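Local coordinates for protein collectin placenta 1 (Mus musculus, PDB 2OX9) that binds the leukocyte cell-surface glycan Lewis(x) through a C-type lectin carbohydrate-recognition domain that carries calcium ions, at residues A[102-106]-A[117-121]; A[20-26]-A[120-126]; A[49-53]-A[109-115]; A[14-20]-A[126-132]. One frame throughout, in Å; residues are numbered along the deposited sequence.

Contact 1: A[102-106]-A[117-121]. With CA (calcium ion), chain J; CA (calcium ion), chain I; CA (calcium ion), chain K; GAL (beta-D-galactopyranose), chain E.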
# COMPACT_ATOMS: atom_id res chain seq x y z
N PRO A 102 14.15 12.83 -5.23
CA PRO A 102 14.15 11.85 -4.15
C PRO A 102 13.91 10.41 -4.60
O PRO A 102 13.97 9.48 -3.78
CB PRO A 102 13.05 12.35 -3.23
CG PRO A 102 12.06 12.92 -4.19
CD PRO A 102 12.94 13.68 -5.17
N GLY A 103 13.62 10.23 -5.88
CA GLY A 103 13.39 8.90 -6.42
C GLY A 103 11.98 8.39 -6.16
O GLY A 103 11.01 9.14 -6.29
N GLU A 104 11.88 7.12 -5.79
CA GLU A 104 10.60 6.48 -5.50
C GLU A 104 10.66 5.98 -4.07
O GLU A 104 11.42 5.07 -3.75
CB GLU A 104 10.36 5.33 -6.48
CG GLU A 104 10.39 5.77 -7.94
CD GLU A 104 10.00 4.67 -8.92
OE1 GLU A 104 10.72 3.65 -9.00
OE2 GLU A 104 8.96 4.82 -9.60
N ASP A 105 9.83 6.56 -3.20
CA ASP A 105 9.85 6.18 -1.80
C ASP A 105 8.51 5.71 -1.25
O ASP A 105 8.34 5.61 -0.03
CB ASP A 105 10.35 7.37 -0.97
CG ASP A 105 11.71 7.88 -1.42
OD1 ASP A 105 12.36 7.21 -2.26
OD2 ASP A 105 12.13 8.95 -0.93
N CYS A 106 7.57 5.42 -2.14
CA CYS A 106 6.24 4.98 -1.74
C CYS A 106 5.91 3.67 -2.47
O CYS A 106 6.16 3.54 -3.66
CB CYS A 106 5.23 6.09 -2.08
SG CYS A 106 5.34 7.49 -0.91
N ASP A 117 7.92 0.41 -6.33
CA ASP A 117 8.10 1.69 -5.68
C ASP A 117 7.75 2.78 -6.69
O ASP A 117 8.17 2.72 -7.85
CB ASP A 117 9.54 1.83 -5.15
CG ASP A 117 10.60 1.59 -6.22
OD1 ASP A 117 10.34 0.85 -7.19
OD2 ASP A 117 11.72 2.14 -6.08
N PHE A 118 6.95 3.75 -6.26
CA PHE A 118 6.54 4.87 -7.12
C PHE A 118 6.99 6.18 -6.48
O PHE A 118 7.32 6.23 -5.30
CB PHE A 118 5.02 4.98 -7.24
CG PHE A 118 4.32 3.75 -7.76
CD1 PHE A 118 4.03 2.70 -6.91
CD2 PHE A 118 3.88 3.70 -9.08
CE1 PHE A 118 3.29 1.60 -7.36
CE2 PHE A 118 3.15 2.61 -9.54
CZ PHE A 118 2.85 1.56 -8.68
N GLN A 119 6.97 7.25 -7.28
CA GLN A 119 7.30 8.57 -6.78
C GLN A 119 6.04 8.85 -5.98
O GLN A 119 4.94 8.53 -6.43
CB GLN A 119 7.45 9.55 -7.95
CG GLN A 119 8.31 10.76 -7.66
CD GLN A 119 8.65 11.54 -8.93
OE1 GLN A 119 9.19 10.98 -9.89
NE2 GLN A 119 8.33 12.83 -8.94
N CYS A 120 6.17 9.43 -4.80
CA CYS A 120 4.98 9.65 -3.97
C CYS A 120 3.92 10.60 -4.51
O CYS A 120 2.84 10.69 -3.93
CB CYS A 120 5.41 10.08 -2.57
SG CYS A 120 6.54 8.89 -1.77
N ASP A 121 4.20 11.28 -5.61
CA ASP A 121 3.22 12.20 -6.19
C ASP A 121 2.38 11.55 -7.29
O ASP A 121 1.60 12.23 -7.95
CB ASP A 121 3.91 13.45 -6.75
CG ASP A 121 4.92 13.13 -7.85
OD1 ASP A 121 4.53 12.54 -8.88
OD2 ASP A 121 6.11 13.47 -7.67
CA CA J . 9.84 1.40 -9.15
CA CA I . 13.29 4.99 -2.41
CA CA K . 14.31 8.56 -1.62
C1 GAL E . 7.62 1.80 -14.11
C2 GAL E . 7.40 1.85 -12.61
C3 GAL E . 8.49 2.69 -11.94
C4 GAL E . 9.89 2.22 -12.36
C5 GAL E . 9.98 2.13 -13.90
C6 GAL E . 11.30 1.54 -14.36
O2 GAL E . 6.13 2.42 -12.33
O3 GAL E . 8.37 2.58 -10.53
O4 GAL E . 10.15 0.95 -11.79
O5 GAL E . 8.93 1.29 -14.41
O6 GAL E . 11.50 1.77 -15.75
O HOH W 1 9.05 9.42 -3.85
O HOH W 2 6.88 6.29 -10.03
O HOH W 3 13.39 2.97 -4.12
O HOH W 4 16.62 8.87 -2.57
O HOH W 5 14.66 8.16 0.43

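Contact 2: A[20-26]-A[120-126]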
# COMPACT_ATOMS: atom_id res chain seq x y z
N SER A 20 -10.22 1.31 -2.40
CA SER A 20 -10.66 2.59 -2.94
C SER A 20 -11.06 2.71 -4.40
O SER A 20 -10.57 2.00 -5.27
CB SER A 20 -9.60 3.65 -2.67
OG SER A 20 -8.66 3.69 -3.73
N LEU A 21 -11.99 3.63 -4.63
CA LEU A 21 -12.44 3.97 -5.96
C LEU A 21 -11.80 5.33 -6.15
O LEU A 21 -11.72 5.85 -7.27
CB LEU A 21 -13.96 4.08 -6.02
CG LEU A 21 -14.71 2.76 -5.88
CD1 LEU A 21 -16.20 2.99 -6.10
CD2 LEU A 21 -14.17 1.75 -6.88
N GLU A 22 -11.33 5.90 -5.04
CA GLU A 22 -10.67 7.19 -5.05
C GLU A 22 -9.23 7.01 -5.52
O GLU A 22 -8.61 5.99 -5.23
CB GLU A 22 -10.67 7.81 -3.64
CG GLU A 22 -12.03 8.23 -3.09
CD GLU A 22 -12.79 7.10 -2.41
OE1 GLU A 22 -12.34 5.93 -2.50
OE2 GLU A 22 -13.84 7.37 -1.79
N LYS A 23 -8.72 8.00 -6.25
CA LYS A 23 -7.34 7.97 -6.75
C LYS A 23 -6.66 9.21 -6.16
O LYS A 23 -7.15 10.33 -6.34
CB LYS A 23 -7.32 8.05 -8.28
CG LYS A 23 -8.10 6.95 -9.00
CD LYS A 23 -7.83 6.98 -10.50
CE LYS A 23 -8.78 6.07 -11.28
NZ LYS A 23 -8.72 4.65 -10.85
N GLU A 24 -5.54 9.01 -5.45
CA GLU A 24 -4.84 10.14 -4.81
C GLU A 24 -3.33 9.93 -4.69
O GLU A 24 -2.83 8.82 -4.85
CB GLU A 24 -5.40 10.35 -3.40
CG GLU A 24 -6.92 10.41 -3.30
CD GLU A 24 -7.49 11.73 -3.76
OE1 GLU A 24 -7.07 12.78 -3.24
OE2 GLU A 24 -8.38 11.72 -4.64
N ILE A 25 -2.60 11.00 -4.40
CA ILE A 25 -1.16 10.88 -4.21
C ILE A 25 -1.00 10.18 -2.86
O ILE A 25 -1.97 10.11 -2.10
CB ILE A 25 -0.45 12.26 -4.15
CG1 ILE A 25 -0.99 13.10 -2.99
CG2 ILE A 25 -0.64 12.99 -5.46
CD1 ILE A 25 -0.29 14.45 -2.84
N PHE A 26 0.19 9.68 -2.57
CA PHE A 26 0.41 8.95 -1.32
C PHE A 26 -0.06 9.63 -0.04
O PHE A 26 -0.81 9.03 0.73
CB PHE A 26 1.88 8.58 -1.13
CG PHE A 26 2.13 7.64 0.02
CD1 PHE A 26 1.89 6.27 -0.13
CD2 PHE A 26 2.60 8.11 1.24
CE1 PHE A 26 2.13 5.38 0.92
CE2 PHE A 26 2.84 7.23 2.30
CZ PHE A 26 2.60 5.86 2.14
N CYS A 120 6.17 9.43 -4.80
CA CYS A 120 4.98 9.65 -3.97
C CYS A 120 3.92 10.60 -4.51
O CYS A 120 2.84 10.69 -3.93
CB CYS A 120 5.41 10.08 -2.57
SG CYS A 120 6.54 8.89 -1.77
N ASP A 121 4.20 11.28 -5.61
CA ASP A 121 3.22 12.20 -6.19
C ASP A 121 2.38 11.55 -7.29
O ASP A 121 1.60 12.23 -7.95
CB ASP A 121 3.91 13.45 -6.75
CG ASP A 121 4.92 13.13 -7.85
OD1 ASP A 121 4.53 12.54 -8.88
OD2 ASP A 121 6.11 13.47 -7.67
N GLU A 122 2.55 10.25 -7.47
CA GLU A 122 1.79 9.50 -8.47
C GLU A 122 0.37 9.29 -7.96
O GLU A 122 0.16 9.02 -6.79
CB GLU A 122 2.45 8.15 -8.73
CG GLU A 122 1.78 7.35 -9.83
CD GLU A 122 1.94 7.99 -11.20
OE1 GLU A 122 3.03 7.83 -11.79
OE2 GLU A 122 0.99 8.66 -11.67
N ILE A 123 -0.61 9.43 -8.85
CA ILE A 123 -2.01 9.25 -8.47
C ILE A 123 -2.38 7.77 -8.62
O ILE A 123 -2.42 7.25 -9.73
CB ILE A 123 -2.94 10.09 -9.37
CG1 ILE A 123 -2.48 11.55 -9.37
CG2 ILE A 123 -4.38 9.99 -8.87
CD1 ILE A 123 -2.93 12.33 -10.59
N ASN A 124 -2.64 7.11 -7.49
CA ASN A 124 -3.01 5.69 -7.45
C ASN A 124 -4.25 5.45 -6.60
O ASN A 124 -4.67 6.32 -5.84
CB ASN A 124 -1.88 4.87 -6.81
CG ASN A 124 -0.74 4.60 -7.75
OD1 ASN A 124 0.40 4.41 -7.33
ND2 ASN A 124 -1.04 4.55 -9.04
N ASN A 125 -4.85 4.26 -6.73
CA ASN A 125 -5.98 3.90 -5.88
C ASN A 125 -5.25 3.48 -4.61
O ASN A 125 -4.01 3.57 -4.54
CB ASN A 125 -6.77 2.72 -6.44
CG ASN A 125 -7.71 3.13 -7.55
OD1 ASN A 125 -7.29 3.58 -8.60
ND2 ASN A 125 -9.01 2.98 -7.31
N PHE A 126 -5.98 3.02 -3.60
CA PHE A 126 -5.31 2.62 -2.37
C PHE A 126 -6.14 1.63 -1.55
O PHE A 126 -7.28 1.31 -1.90
CB PHE A 126 -4.99 3.87 -1.53
CG PHE A 126 -6.18 4.73 -1.22
CD1 PHE A 126 -6.95 4.49 -0.08
CD2 PHE A 126 -6.52 5.79 -2.05
CE1 PHE A 126 -8.05 5.31 0.21
CE2 PHE A 126 -7.61 6.61 -1.76
CZ PHE A 126 -8.38 6.37 -0.62
O HOH W 6 -10.89 2.64 -9.63

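Contact 3: A[49-53]-A[109-115]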
# COMPACT_ATOMS: atom_id res chain seq x y z
N GLN A 49 -1.68 -11.25 1.47
CA GLN A 49 -1.27 -10.76 0.15
C GLN A 49 -2.13 -11.36 -0.96
O GLN A 49 -2.55 -10.66 -1.88
CB GLN A 49 0.20 -11.13 -0.12
CG GLN A 49 0.66 -10.89 -1.55
CD GLN A 49 0.58 -9.44 -1.96
OE1 GLN A 49 1.03 -8.54 -1.23
NE2 GLN A 49 0.03 -9.19 -3.14
N GLN A 50 -2.36 -12.67 -0.87
CA GLN A 50 -3.16 -13.38 -1.86
C GLN A 50 -4.60 -12.89 -1.86
O GLN A 50 -5.20 -12.69 -2.93
CB GLN A 50 -3.15 -14.87 -1.57
CG GLN A 50 -2.39 -15.71 -2.60
CD GLN A 50 -2.89 -15.51 -4.02
OE1 GLN A 50 -4.08 -15.65 -4.30
NE2 GLN A 50 -1.98 -15.18 -4.93
N TRP A 51 -5.17 -12.71 -0.68
CA TRP A 51 -6.55 -12.24 -0.54
C TRP A 51 -6.65 -10.83 -1.12
O TRP A 51 -7.63 -10.48 -1.78
CB TRP A 51 -6.95 -12.22 0.94
CG TRP A 51 -8.38 -11.87 1.18
CD1 TRP A 51 -9.46 -12.69 1.06
CD2 TRP A 51 -8.88 -10.58 1.53
NE1 TRP A 51 -10.62 -11.99 1.33
CE2 TRP A 51 -10.29 -10.69 1.62
CE3 TRP A 51 -8.29 -9.34 1.79
CZ2 TRP A 51 -11.11 -9.61 1.94
CZ3 TRP A 51 -9.11 -8.26 2.11
CH2 TRP A 51 -10.50 -8.40 2.18
N ILE A 52 -5.63 -10.01 -0.87
CA ILE A 52 -5.63 -8.65 -1.38
C ILE A 52 -5.52 -8.65 -2.90
O ILE A 52 -6.18 -7.87 -3.59
CB ILE A 52 -4.48 -7.81 -0.78
CG1 ILE A 52 -4.84 -7.43 0.66
CG2 ILE A 52 -4.24 -6.55 -1.61
CD1 ILE A 52 -3.72 -6.67 1.38
N LYS A 53 -4.68 -9.55 -3.41
CA LYS A 53 -4.45 -9.67 -4.85
C LYS A 53 -5.75 -9.87 -5.64
O LYS A 53 -5.96 -9.25 -6.68
CB LYS A 53 -3.50 -10.85 -5.13
CG LYS A 53 -3.27 -11.11 -6.61
CD LYS A 53 -2.69 -12.49 -6.84
CE LYS A 53 -2.68 -12.84 -8.31
NZ LYS A 53 -2.04 -14.16 -8.55
N LEU A 109 0.78 -1.76 -5.11
CA LEU A 109 0.54 -3.04 -5.78
C LEU A 109 0.30 -2.85 -7.28
O LEU A 109 -0.52 -2.02 -7.69
CB LEU A 109 -0.69 -3.73 -5.16
CG LEU A 109 -0.69 -3.89 -3.63
CD1 LEU A 109 -1.97 -4.55 -3.15
CD2 LEU A 109 0.49 -4.72 -3.23
N ILE A 110 1.03 -3.60 -8.10
CA ILE A 110 0.85 -3.52 -9.55
C ILE A 110 0.33 -4.86 -10.08
O ILE A 110 -0.40 -5.55 -9.38
CB ILE A 110 2.17 -3.13 -10.26
CG1 ILE A 110 3.31 -4.03 -9.78
CG2 ILE A 110 2.49 -1.66 -9.99
CD1 ILE A 110 4.62 -3.78 -10.50
N TYR A 111 0.70 -5.22 -11.31
CA TYR A 111 0.20 -6.47 -11.88
C TYR A 111 0.44 -7.69 -11.01
O TYR A 111 1.50 -7.83 -10.39
CB TYR A 111 0.80 -6.72 -13.27
CG TYR A 111 0.18 -7.91 -13.97
CD1 TYR A 111 -1.17 -7.90 -14.33
CD2 TYR A 111 0.93 -9.05 -14.25
CE1 TYR A 111 -1.76 -9.01 -14.95
CE2 TYR A 111 0.36 -10.15 -14.86
CZ TYR A 111 -0.98 -10.13 -15.21
OH TYR A 111 -1.54 -11.23 -15.83
N ALA A 112 -0.55 -8.57 -10.96
CA ALA A 112 -0.44 -9.81 -10.19
C ALA A 112 -0.22 -9.58 -8.71
O ALA A 112 0.14 -10.50 -7.97
CB ALA A 112 0.70 -10.68 -10.78
N GLY A 113 -0.44 -8.35 -8.25
CA GLY A 113 -0.26 -8.06 -6.84
C GLY A 113 1.18 -7.76 -6.41
O GLY A 113 1.41 -7.43 -5.24
N GLN A 114 2.14 -7.87 -7.32
CA GLN A 114 3.53 -7.60 -6.93
C GLN A 114 3.71 -6.14 -6.51
O GLN A 114 2.91 -5.28 -6.88
CB GLN A 114 4.49 -7.92 -8.07
CG GLN A 114 4.29 -9.29 -8.69
CD GLN A 114 5.44 -9.67 -9.61
OE1 GLN A 114 6.41 -10.30 -9.18
NE2 GLN A 114 5.35 -9.26 -10.87
N TRP A 115 4.77 -5.87 -5.76
CA TRP A 115 5.02 -4.51 -5.29
C TRP A 115 6.01 -3.75 -6.16
O TRP A 115 6.92 -4.33 -6.76
CB TRP A 115 5.54 -4.51 -3.85
CG TRP A 115 4.69 -5.27 -2.86
CD1 TRP A 115 3.49 -5.87 -3.09
CD2 TRP A 115 5.00 -5.51 -1.49
NE1 TRP A 115 3.04 -6.48 -1.95
CE2 TRP A 115 3.95 -6.27 -0.95
CE3 TRP A 115 6.08 -5.16 -0.66
CZ2 TRP A 115 3.93 -6.69 0.39
CZ3 TRP A 115 6.06 -5.57 0.67
CH2 TRP A 115 4.99 -6.33 1.18
O HOH W 7 0.49 -11.24 -5.33

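Contact 4: A[14-20]-A[126-132]. With CA (calcium ion), chain L.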
# COMPACT_ATOMS: atom_id res chain seq x y z
N ASP A 14 -9.93 -11.08 11.19
CA ASP A 14 -10.58 -10.07 12.04
C ASP A 14 -10.28 -8.62 11.65
O ASP A 14 -10.30 -7.73 12.49
CB ASP A 14 -10.19 -10.30 13.51
CG ASP A 14 -8.73 -9.99 13.78
OD1 ASP A 14 -7.91 -10.10 12.85
OD2 ASP A 14 -8.41 -9.65 14.94
N LYS A 15 -10.03 -8.40 10.36
CA LYS A 15 -9.74 -7.06 9.87
C LYS A 15 -10.72 -6.68 8.78
O LYS A 15 -11.41 -7.54 8.22
CB LYS A 15 -8.32 -7.00 9.31
CG LYS A 15 -7.24 -7.26 10.35
CD LYS A 15 -7.44 -6.40 11.58
CE LYS A 15 -6.11 -5.89 12.09
NZ LYS A 15 -5.42 -5.06 11.06
N CYS A 16 -10.79 -5.38 8.50
CA CYS A 16 -11.66 -4.84 7.47
C CYS A 16 -10.82 -4.02 6.51
O CYS A 16 -9.98 -3.22 6.95
CB CYS A 16 -12.74 -3.96 8.07
SG CYS A 16 -13.85 -4.84 9.20
N TYR A 17 -11.07 -4.19 5.22
CA TYR A 17 -10.31 -3.48 4.21
C TYR A 17 -11.20 -2.71 3.27
O TYR A 17 -12.32 -3.13 2.97
CB TYR A 17 -9.47 -4.46 3.38
CG TYR A 17 -8.57 -5.35 4.20
CD1 TYR A 17 -9.09 -6.40 4.96
CD2 TYR A 17 -7.19 -5.15 4.20
CE1 TYR A 17 -8.26 -7.22 5.70
CE2 TYR A 17 -6.35 -5.98 4.94
CZ TYR A 17 -6.89 -7.01 5.69
OH TYR A 17 -6.06 -7.84 6.42
N TYR A 18 -10.68 -1.58 2.80
CA TYR A 18 -11.39 -0.73 1.87
C TYR A 18 -10.54 -0.59 0.61
O TYR A 18 -9.43 -0.04 0.65
CB TYR A 18 -11.64 0.65 2.49
CG TYR A 18 -12.28 1.63 1.53
CD1 TYR A 18 -13.57 1.41 1.04
CD2 TYR A 18 -11.60 2.76 1.08
CE1 TYR A 18 -14.16 2.28 0.13
CE2 TYR A 18 -12.18 3.65 0.18
CZ TYR A 18 -13.46 3.40 -0.29
OH TYR A 18 -14.06 4.27 -1.19
N PHE A 19 -11.04 -1.10 -0.51
CA PHE A 19 -10.34 -1.01 -1.78
C PHE A 19 -10.94 0.20 -2.49
O PHE A 19 -12.02 0.13 -3.08
CB PHE A 19 -10.53 -2.31 -2.56
CG PHE A 19 -9.97 -3.51 -1.85
CD1 PHE A 19 -10.75 -4.22 -0.95
CD2 PHE A 19 -8.66 -3.90 -2.07
CE1 PHE A 19 -10.22 -5.31 -0.26
CE2 PHE A 19 -8.12 -4.99 -1.39
CZ PHE A 19 -8.91 -5.70 -0.48
N SER A 20 -10.22 1.31 -2.40
CA SER A 20 -10.66 2.59 -2.94
C SER A 20 -11.06 2.71 -4.40
O SER A 20 -10.57 2.00 -5.27
CB SER A 20 -9.60 3.65 -2.67
OG SER A 20 -8.66 3.69 -3.73
N PHE A 126 -5.98 3.02 -3.60
CA PHE A 126 -5.31 2.62 -2.37
C PHE A 126 -6.14 1.63 -1.55
O PHE A 126 -7.28 1.31 -1.90
CB PHE A 126 -4.99 3.87 -1.53
CG PHE A 126 -6.18 4.73 -1.22
CD1 PHE A 126 -6.95 4.49 -0.08
CD2 PHE A 126 -6.52 5.79 -2.05
CE1 PHE A 126 -8.05 5.31 0.21
CE2 PHE A 126 -7.61 6.61 -1.76
CZ PHE A 126 -8.38 6.37 -0.62
N ILE A 127 -5.55 1.15 -0.47
CA ILE A 127 -6.23 0.19 0.39
C ILE A 127 -6.09 0.57 1.85
O ILE A 127 -4.98 0.76 2.33
CB ILE A 127 -5.64 -1.23 0.23
CG1 ILE A 127 -5.62 -1.64 -1.25
CG2 ILE A 127 -6.46 -2.23 1.05
CD1 ILE A 127 -4.83 -2.90 -1.50
N CYS A 128 -7.21 0.68 2.56
CA CYS A 128 -7.20 1.00 3.98
C CYS A 128 -7.45 -0.27 4.77
O CYS A 128 -8.13 -1.19 4.30
CB CYS A 128 -8.28 2.00 4.36
SG CYS A 128 -8.26 3.63 3.57
N GLU A 129 -6.90 -0.32 5.98
CA GLU A 129 -7.07 -1.48 6.83
C GLU A 129 -7.37 -1.06 8.27
O GLU A 129 -6.82 -0.08 8.78
CB GLU A 129 -5.80 -2.34 6.80
CG GLU A 129 -5.80 -3.48 7.81
CD GLU A 129 -4.54 -4.33 7.78
OE1 GLU A 129 -3.48 -3.85 7.31
OE2 GLU A 129 -4.61 -5.48 8.23
N LYS A 130 -8.25 -1.80 8.92
CA LYS A 130 -8.58 -1.51 10.31
C LYS A 130 -9.20 -2.72 10.99
O LYS A 130 -9.51 -3.71 10.35
CB LYS A 130 -9.51 -0.30 10.42
CG LYS A 130 -10.94 -0.50 9.90
CD LYS A 130 -11.72 0.79 10.14
CE LYS A 130 -13.18 0.67 9.73
NZ LYS A 130 -13.93 1.95 10.01
N GLU A 131 -9.39 -2.60 12.30
CA GLU A 131 -9.96 -3.68 13.09
C GLU A 131 -11.47 -3.73 13.02
O GLU A 131 -12.13 -2.71 13.00
CB GLU A 131 -9.52 -3.52 14.54
CG GLU A 131 -8.03 -3.67 14.74
CD GLU A 131 -7.61 -3.44 16.17
OE1 GLU A 131 -8.22 -4.05 17.07
OE2 GLU A 131 -6.66 -2.67 16.39
N ARG A 132 -12.01 -4.94 12.97
CA ARG A 132 -13.45 -5.10 12.94
C ARG A 132 -13.91 -4.84 14.36
O ARG A 132 -13.30 -5.33 15.31
CB ARG A 132 -13.82 -6.52 12.52
CG ARG A 132 -15.28 -6.88 12.75
CD ARG A 132 -15.60 -8.22 12.13
NE ARG A 132 -14.71 -9.27 12.63
CZ ARG A 132 -14.56 -10.46 12.06
NH1 ARG A 132 -15.25 -10.76 10.96
NH2 ARG A 132 -13.73 -11.35 12.58
CA CA L . -2.31 -6.28 7.79
O HOH W 8 -2.95 -7.70 9.39
O HOH W 9 -1.53 -5.01 9.63

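Contact 1: A[102-106]-A[117-121]
This is a calcium-bound sugar site of the C-type lectin fold, where the loop 102-106 crosses the end of strand 115-118. A classic beta bulge pairs the two, Asp105 and Cys106 both facing Phe118: Phe118 N donates to Cys106 O (2.7 Å) and Cys106 N to Phe118 O (3.3 Å). The Cys106 SG–Cys120 SG bond of 2.0 Å ties 102-106 to the loop that follows the strand. Carboxylates suit this place because three calcium ions need oxygen ligands. Asp105 OD1 bridges two of them; Glu104 O (2.3 Å) binds the first calcium and Pro102 O (2.4 Å) the second. Gly103, at positive phi, makes the turn between them. Gln92, Asp94 and Asn116 help complete the third, sugar-bearing site, where Glu104 OE1 lies 2.4 Å from calcium J and Asp117 OD1 2.1 Å; these carboxylates also have polar partners in Trp96 and Asn95 respectively. The galactose binds directly, GAL O3 at 2.3 Å and GAL O4 at 2.7 Å from calcium J.

Contact 2: A[20-26]-A[120-126]
Two segments of the C-type lectin fold run antiparallel here: the loop from strand 15-19 to helix 26-35, and a loop that runs into strand 125-131. A single antiparallel bridge joins them midway, with Glu24 N donating to Asn124 O (2.9 Å) and Asn124 N to Glu24 O (3.2 Å); Glu24 O also accepts from the indole of Trp63. At one end Ser20 satisfies several groups at once. Ser20 N donates to Phe126 O (3.0 Å), Ser20 O accepts from Asn125 ND2 (2.7 Å), and Ser20 OG accepts from Phe126 N (2.8 Å) while donating to Glu22 O (2.7 Å). A small hydroxyl side chain suits this place, since it can replace a backbone acceptor and still let Ser20 CB sit over the face of the Phe126 ring, 3.5 Å from its centroid. Asn125, with a donor and an acceptor on one amide, serves three partners: ND2 donates to Ser20 O and to a water, and Asn125 OD1 accepts from Lys23 NZ (2.9 Å). Outside the pair, Phe126 packs edge-to-face on Phe32 of the helix. At the far end Ile25 is the N-cap residue, its side chain lying against the backbone of Cys120 and Asp121, and the first helical amide finds its acceptor across the contact: Phe26 N donates to Cys120 O at 3.1 Å.

Contact 3: A[49-53]-A[109-115]
Helix 46-54 packs against the turn of the beta hairpin 106-109/115-118 of the C-type lectin fold. The polar interactions centre on Gln49, whose amide offers both an acceptor and a donor. Gln49 OE1 accepts from Trp115 NE1 (3.0 Å), giving the buried indole nitrogen a partner near the plane of its ring, and Gln49 NE2 donates weakly to Gly113 O (3.1 Å). Apolar contact comes from Ile52 and Leu109, branched side chains that point at each other and also pack on Ile127 of strand 125-131, filling the core between helix and sheet. The aliphatic part of Lys53 lies along the edge of the turn, with Lys53 CD 3.6 Å from Ala112 O. The turn itself is held by Ile110 N to Gln114 O (2.8 Å) and Gly113 N to Ile110 O (3.0 Å). At Gly113 a CB would collide with Gln49 NE2, so the absent side chain lets the helix come close. One water completes the join, accepting from Gln49 NE2 at 3.0 Å and donating to Ala112 O at 2.8 Å.

Contact 4: A[14-20]-A[126-132]
Strands 15-19 and 126-131 pair antiparallel, their axes 4.6 Å apart at closest approach and 161° between directions, in the sheet that joins the two ends of the C-type lectin domain. Cys16–Lys130 and Tyr18–Cys128 are hydrogen-bonded pairs, each with two backbone bonds, such as Cys16 N to Lys130 O (2.8 Å). Side chains alternate between two faces. On one, Ile127 is the bump: its CG2 lies over the Phe19 ring and touches the edge of Tyr17, Tyr17 CD2 to Ile127 CG2 being 4.4 Å, so a branched residue fills the hollow between two flat rings. The side chain of Lys15 bends back so that Lys15 NZ forms a salt bridge with Glu129 OE2 (3.0 Å), a carboxylate that also grips calcium L through both oxygens, alongside Phe42, Asn44 and Glu48. The opposite face holds Cys16, Tyr18, Cys128 and Lys130; Cys16 and Cys128 are bonded to Cys5 and Cys33, and Tyr18 CB meets Cys128 CB at 4.1 Å. Helix 26-35 covers Phe126 and Cys128, helix 46-54 lies on the Tyr17, Phe19 and Ile127 face, strand 10-12 flanks 15-19, and strand 39-40 also pairs with 125-131.

Overall arrangement
Contacts 1 and 3 are the more buried, while contacts 2 and 4 are partly buried and have exposed residues. Contacts 2 and 4 are continuous, sharing Ser20 and Phe126: regular pairing of two strands in contact 4 gives way to side-chain-assisted bonds in contact 2. Contact 2 in turn shares Cys120 and Asp121 with contact 1, where metal ligation and a disulfide dominate. Contact 3 joins a helix to a turn by one glutamine and a small apolar patch, and meets contact 4 through Ile127 and through Trp51 against Tyr17 and Phe19. Calcium occurs in both contacts 1 and 4, on opposite sides of the chain's centre, but a sugar is bound only at contact 1.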